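Local coordinates for protein thioesterase (Pseudomonas aeruginosa, PDB 2O5U) that is a putative thioesterase of the hot-dog fold that probably hydrolyses fatty acyl-CoA thioesters, at residues Thr43-Tyr48 against Phe117-Val122; Ala75-Pro80 against Leu101-Glu106. One frame throughout, in Å; residues are numbered along the deposited sequence.

Both contacts belong to one hot-dog fold, in which helix 34-53 lies along an antiparallel sheet. Contact 1 lies deep, near the centre of the folded subunit, where the helix itself meets strand 113-123 and all the touching residues are buried; contact 2 is nearer the periphery, where the loop between strands 62-73 and 83-92 packs against the last residues of strand 96-105 and Leu-105 is partly exposed. The two strands are neighbours in the sheet, and Leu-101 joins the contacts by packing on Ala-44, Val-45 and Phe-117. Contact 1 combines a valine-aromatic core with a water-bridged histidine and asparagine, whereas contact 2 is purely aliphatic. Both also approach the second subunit.

Contact 1 (Thr43-Tyr48 against Phe117-Val122); sequences TAVNTY and FVHVFV
Val-45, on the central helix of the hot-dog fold, is directed toward strand 113-123 of the sheet that wraps this helix, where it meets Phe-117 and His-119. Its CB already lies 3.7 Å from Phe-117 CZ. Beyond it the side chain forks. CG2 reaches Phe-117 CE2 at 3.4 Å, a snug oblique approach to the ring. CG1, held anti to the backbone N (chi1 168°), lies 3.8 Å from Phe-117 CZ. It is also 4.0 Å from His-119 CE1. A residue branched at CB suits this place, because both methyls can reach the Phe-117 ring while CG1 also touches His-119. The two aromatic residues brace each other, Phe-117 CE1 standing 3.6 Å above the centre of the His-119 ring. Tyr-99 on the adjoining strand bonds His-119 ND1 through its hydroxyl, which helps fix the imidazole's rotation. Asn-46 brings the polar part of the contact: its ND2, also hydrogen-bonded to Asp-42 O one helical turn back, donates a hydrogen bond to a water 3.0 Å from ND2. That water lies in the plane of the imidazole, at its edge, 2.8 Å from His-119 NE2.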
loop_
_atom_site.group_PDB
_atom_site.type_symbol
_atom_site.label_atom_id
_atom_site.label_comp_id
_atom_site.label_asym_id
_atom_site.label_seq_id
_atom_site.Cartn_x
_atom_site.Cartn_y
_atom_site.Cartn_z
ATOM N N THR A 43 11.971 -4.849 -1.786
ATOM C CA THR A 43 12.694 -3.734 -2.380
ATOM C C THR A 43 14.196 -3.888 -2.317
ATOM O O THR A 43 14.861 -3.732 -3.325
ATOM C CB THR A 43 12.221 -2.374 -1.761
ATOM O OG1 THR A 43 10.830 -2.295 -2.033
ATOM C CG2 THR A 43 12.976 -1.172 -2.385
ATOM N N ALA A 44 14.718 -4.186 -1.131
ATOM C CA ALA A 44 16.161 -4.303 -0.904
ATOM C C ALA A 44 16.721 -5.410 -1.807
ATOM O O ALA A 44 17.781 -5.234 -2.446
ATOM C CB ALA A 44 16.417 -4.671 0.578
ATOM N N VAL A 45 16.043 -6.549 -1.823
ATOM C CA VAL A 45 16.533 -7.713 -2.600
ATOM C C VAL A 45 16.466 -7.402 -4.098
ATOM O O VAL A 45 17.438 -7.554 -4.829
ATOM C CB VAL A 45 15.777 -9.023 -2.250
ATOM C CG1 VAL A 45 16.088 -10.144 -3.282
ATOM C CG2 VAL A 45 16.176 -9.539 -0.880
ATOM N N ASN A 46 15.319 -6.935 -4.563
ATOM C CA ASN A 46 15.223 -6.723 -6.040
ATOM C C ASN A 46 16.042 -5.572 -6.605
ATOM O O ASN A 46 16.535 -5.633 -7.749
ATOM C CB ASN A 46 13.756 -6.684 -6.432
ATOM C CG ASN A 46 13.148 -8.040 -6.382
ATOM O OD1 ASN A 46 13.464 -8.894 -7.221
ATOM N ND2 ASN A 46 12.246 -8.258 -5.438
ATOM N N THR A 47 16.214 -4.536 -5.793
ATOM C CA THR A 47 17.120 -3.433 -6.138
ATOM C C THR A 47 18.530 -3.974 -6.454
ATOM O O THR A 47 19.092 -3.692 -7.529
ATOM C CB THR A 47 17.124 -2.352 -5.014
ATOM O OG1 THR A 47 15.784 -1.853 -4.841
ATOM C CG2 THR A 47 18.073 -1.174 -5.369
ATOM N N TYR A 48 19.043 -4.793 -5.536
ATOM C CA TYR A 48 20.310 -5.491 -5.713
ATOM C C TYR A 48 20.371 -6.387 -6.984
ATOM O O TYR A 48 21.300 -6.234 -7.795
ATOM C CB TYR A 48 20.640 -6.306 -4.485
ATOM C CG TYR A 48 22.021 -6.896 -4.562
ATOM C CD1 TYR A 48 23.149 -6.136 -4.226
ATOM C CD2 TYR A 48 22.193 -8.227 -4.970
ATOM C CE1 TYR A 48 24.431 -6.692 -4.312
ATOM C CE2 TYR A 48 23.440 -8.791 -5.068
ATOM C CZ TYR A 48 24.561 -8.026 -4.730
ATOM O OH TYR A 48 25.795 -8.653 -4.856
ATOM N N PHE A 117 13.487 -14.421 3.525
ATOM C CA PHE A 117 12.573 -14.965 2.557
ATOM C C PHE A 117 13.309 -15.769 1.509
ATOM O O PHE A 117 14.513 -15.592 1.350
ATOM C CB PHE A 117 11.635 -13.884 1.963
ATOM C CG PHE A 117 12.209 -13.046 0.858
ATOM C CD1 PHE A 117 12.107 -13.475 -0.492
ATOM C CD2 PHE A 117 12.810 -11.806 1.138
ATOM C CE1 PHE A 117 12.585 -12.667 -1.564
ATOM C CE2 PHE A 117 13.290 -10.996 0.104
ATOM C CZ PHE A 117 13.180 -11.432 -1.281
ATOM N N VAL A 118 12.568 -16.645 0.841
ATOM C CA VAL A 118 13.087 -17.542 -0.192
ATOM C C VAL A 118 12.487 -17.188 -1.560
ATOM O O VAL A 118 11.255 -17.155 -1.747
ATOM C CB VAL A 118 12.854 -19.047 0.129
ATOM C CG1 VAL A 118 13.377 -19.985 -1.008
ATOM C CG2 VAL A 118 13.435 -19.422 1.475
ATOM N N HIS A 119 13.379 -16.952 -2.507
ATOM C CA HIS A 119 13.073 -16.984 -3.926
ATOM C C HIS A 119 13.293 -18.387 -4.492
ATOM O O HIS A 119 14.325 -19.050 -4.186
ATOM C CB HIS A 119 13.980 -16.018 -4.725
ATOM C CG HIS A 119 13.433 -14.629 -4.890
ATOM N ND1 HIS A 119 14.245 -13.544 -5.162
ATOM C CD2 HIS A 119 12.158 -14.158 -4.895
ATOM C CE1 HIS A 119 13.496 -12.459 -5.292
ATOM N NE2 HIS A 119 12.228 -12.806 -5.134
ATOM N N VAL A 120 12.351 -18.803 -5.343
ATOM C CA VAL A 120 12.606 -19.880 -6.346
ATOM C C VAL A 120 12.440 -19.224 -7.713
ATOM O O VAL A 120 11.490 -18.460 -7.957
ATOM C CB VAL A 120 11.606 -21.079 -6.252
ATOM C CG1 VAL A 120 11.925 -22.134 -7.351
ATOM C CG2 VAL A 120 11.678 -21.757 -4.871
ATOM N N PHE A 121 13.361 -19.536 -8.609
ATOM C CA PHE A 121 13.408 -18.958 -9.907
ATOM C C PHE A 121 12.700 -19.886 -10.918
ATOM O O PHE A 121 12.935 -21.104 -10.961
ATOM C CB PHE A 121 14.849 -18.545 -10.288
ATOM C CG PHE A 121 15.276 -17.282 -9.603
ATOM C CD1 PHE A 121 15.868 -17.326 -8.324
ATOM C CD2 PHE A 121 14.933 -16.037 -10.144
ATOM C CE1 PHE A 121 16.224 -16.130 -7.635
ATOM C CE2 PHE A 121 15.274 -14.835 -9.461
ATOM C CZ PHE A 121 15.916 -14.885 -8.197
ATOM N N VAL A 122 11.817 -19.284 -11.694
ATOM C CA VAL A 122 11.013 -20.061 -12.590
ATOM C C VAL A 122 10.940 -19.426 -13.960
ATOM O O VAL A 122 11.103 -18.190 -14.108
ATOM C CB VAL A 122 9.524 -20.261 -12.064
ATOM C CG1 VAL A 122 9.461 -21.076 -10.778
ATOM C CG2 VAL A 122 8.762 -18.969 -11.989
HETATM O O HOH W 1 10.449 -10.658 -5.072
#

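Contact 2 (Ala75-Pro80 against Leu101-Glu106); sequences APVAFP and LALFLE
The loop that links strands 62-73 and 83-92 of the hot-dog sheet folds over the end of strand 96-105, and its Val-77 is turned toward that strand. CG1 makes the closest contacts: Val-77 CG1 meets Leu-103 CD2 at 3.8 Å and Leu-105 CD2 at 3.9 Å, both ordinary van der Waals distances. With chi1 at -59°, CG1 stands anti to the carbonyl carbon and beside the backbone N, which carries it to the two leucine tips. Leu-103 leaves the strand toward the loop and meets the valine at a slant. Leu-105 sets out at an angle to the loop instead, and its side chain runs past Val-77 in the opposite direction, with CD2 making the touch. Leucine carries its methyls one carbon farther from the backbone than valine does, so the two side chains together bridge the 7.7 Å between Val-77 CA and Leu-105 CA. Around them, Tyr-37 and Phe-40 of helix 34-53 and Ile-83 of strand 83-92 add to the apolar cluster, while a backbone hydrogen bond with Val-32 helps hold Val-77. Val-77 and Leu-103 are buried and Leu-105 stays partly exposed; the attraction is dispersion between methyls, with little directional preference.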
loop_
_atom_site.group_PDB
_atom_site.type_symbol
_atom_site.label_atom_id
_atom_site.label_comp_id
_atom_site.label_asym_id
_atom_site.label_seq_id
_atom_site.Cartn_x
_atom_site.Cartn_y
_atom_site.Cartn_z
ATOM N N ALA A 75 11.728 -3.634 17.749
ATOM C CA ALA A 75 11.389 -2.302 18.192
ATOM C C ALA A 75 10.835 -1.454 17.052
ATOM O O ALA A 75 11.349 -1.551 15.941
ATOM C CB ALA A 75 12.660 -1.601 18.789
ATOM N N PRO A 76 9.894 -0.540 17.328
ATOM C CA PRO A 76 9.284 0.243 16.217
ATOM C C PRO A 76 10.175 1.314 15.575
ATOM O O PRO A 76 11.117 1.824 16.197
ATOM C CB PRO A 76 8.040 0.870 16.869
ATOM C CG PRO A 76 8.291 0.933 18.295
ATOM C CD PRO A 76 9.247 -0.251 18.625
ATOM N N VAL A 77 9.872 1.649 14.337
ATOM C CA VAL A 77 10.348 2.880 13.749
ATOM C C VAL A 77 9.121 3.603 13.196
ATOM O O VAL A 77 8.048 3.060 13.189
ATOM C CB VAL A 77 11.403 2.633 12.589
ATOM C CG1 VAL A 77 12.601 1.862 13.093
ATOM C CG2 VAL A 77 10.773 1.952 11.359
ATOM N N ALA A 78 9.277 4.843 12.776
ATOM C CA ALA A 78 8.143 5.598 12.292
ATOM C C ALA A 78 8.581 6.519 11.192
ATOM O O ALA A 78 9.645 7.169 11.311
ATOM C CB ALA A 78 7.519 6.406 13.500
ATOM N N PHE A 79 7.779 6.628 10.137
ATOM C CA PHE A 79 7.927 7.736 9.195
ATOM C C PHE A 79 7.961 9.029 10.061
ATOM O O PHE A 79 7.165 9.155 11.018
ATOM C CB PHE A 79 6.750 7.778 8.188
ATOM C CG PHE A 79 6.595 9.119 7.503
ATOM C CD1 PHE A 79 7.299 9.409 6.329
ATOM C CD2 PHE A 79 5.801 10.120 8.056
ATOM C CE1 PHE A 79 7.194 10.632 5.731
ATOM C CE2 PHE A 79 5.692 11.364 7.435
ATOM C CZ PHE A 79 6.402 11.622 6.287
ATOM N N PRO A 80 8.868 9.980 9.747
ATOM C CA PRO A 80 9.784 10.067 8.617
ATOM C C PRO A 80 11.238 9.667 8.969
ATOM O O PRO A 80 12.183 10.163 8.343
ATOM C CB PRO A 80 9.750 11.555 8.289
ATOM C CG PRO A 80 9.579 12.201 9.657
ATOM C CD PRO A 80 8.979 11.198 10.589
ATOM N N LEU A 101 17.508 -10.489 6.016
ATOM C CA LEU A 101 17.430 -9.042 5.972
ATOM C C LEU A 101 17.155 -8.500 7.389
ATOM O O LEU A 101 16.569 -9.195 8.216
ATOM C CB LEU A 101 16.277 -8.605 5.060
ATOM C CG LEU A 101 16.648 -8.554 3.553
ATOM C CD1 LEU A 101 15.767 -9.392 2.735
ATOM C CD2 LEU A 101 16.752 -7.211 3.024
ATOM N N ALA A 102 17.592 -7.280 7.642
ATOM C CA ALA A 102 17.260 -6.595 8.888
ATOM C C ALA A 102 17.090 -5.104 8.550
ATOM O O ALA A 102 17.749 -4.583 7.638
ATOM C CB ALA A 102 18.344 -6.857 9.978
ATOM N N LEU A 103 16.186 -4.422 9.260
ATOM C CA LEU A 103 16.011 -2.999 9.156
ATOM C C LEU A 103 16.760 -2.378 10.330
ATOM O O LEU A 103 16.647 -2.863 11.468
ATOM C CB LEU A 103 14.532 -2.594 9.220
ATOM C CG LEU A 103 14.209 -1.087 9.136
ATOM C CD1 LEU A 103 12.857 -0.843 8.454
ATOM C CD2 LEU A 103 14.277 -0.389 10.489
ATOM N N PHE A 104 17.450 -1.291 10.037
ATOM C CA PHE A 104 18.188 -0.464 10.991
ATOM C C PHE A 104 17.810 0.990 10.856
ATOM O O PHE A 104 17.593 1.473 9.750
ATOM C CB PHE A 104 19.706 -0.553 10.719
ATOM C CG PHE A 104 20.255 -1.966 10.783
ATOM C CD1 PHE A 104 20.339 -2.751 9.634
ATOM C CD2 PHE A 104 20.673 -2.503 12.020
ATOM C CE1 PHE A 104 20.852 -4.089 9.721
ATOM C CE2 PHE A 104 21.148 -3.838 12.120
ATOM C CZ PHE A 104 21.229 -4.623 10.970
ATOM N N LEU A 105 17.868 1.764 11.936
ATOM C CA LEU A 105 17.810 3.226 11.719
ATOM C C LEU A 105 19.105 3.615 11.032
ATOM O O LEU A 105 20.139 3.010 11.316
ATOM C CB LEU A 105 17.672 3.993 13.044
ATOM C CG LEU A 105 16.262 4.094 13.633
ATOM C CD1 LEU A 105 16.282 4.947 14.912
ATOM C CD2 LEU A 105 15.274 4.686 12.578
ATOM N N GLU A 106 19.075 4.573 10.108
ATOM C CA GLU A 106 20.341 4.994 9.525
ATOM C C GLU A 106 21.074 5.708 10.653
ATOM O O GLU A 106 20.501 6.549 11.392
ATOM C CB GLU A 106 20.193 5.875 8.266
ATOM C CG GLU A 106 19.716 7.305 8.565
ATOM C CD GLU A 106 20.252 8.352 7.602
ATOM O OE1 GLU A 106 20.420 8.041 6.399
ATOM O OE2 GLU A 106 20.511 9.483 8.073
#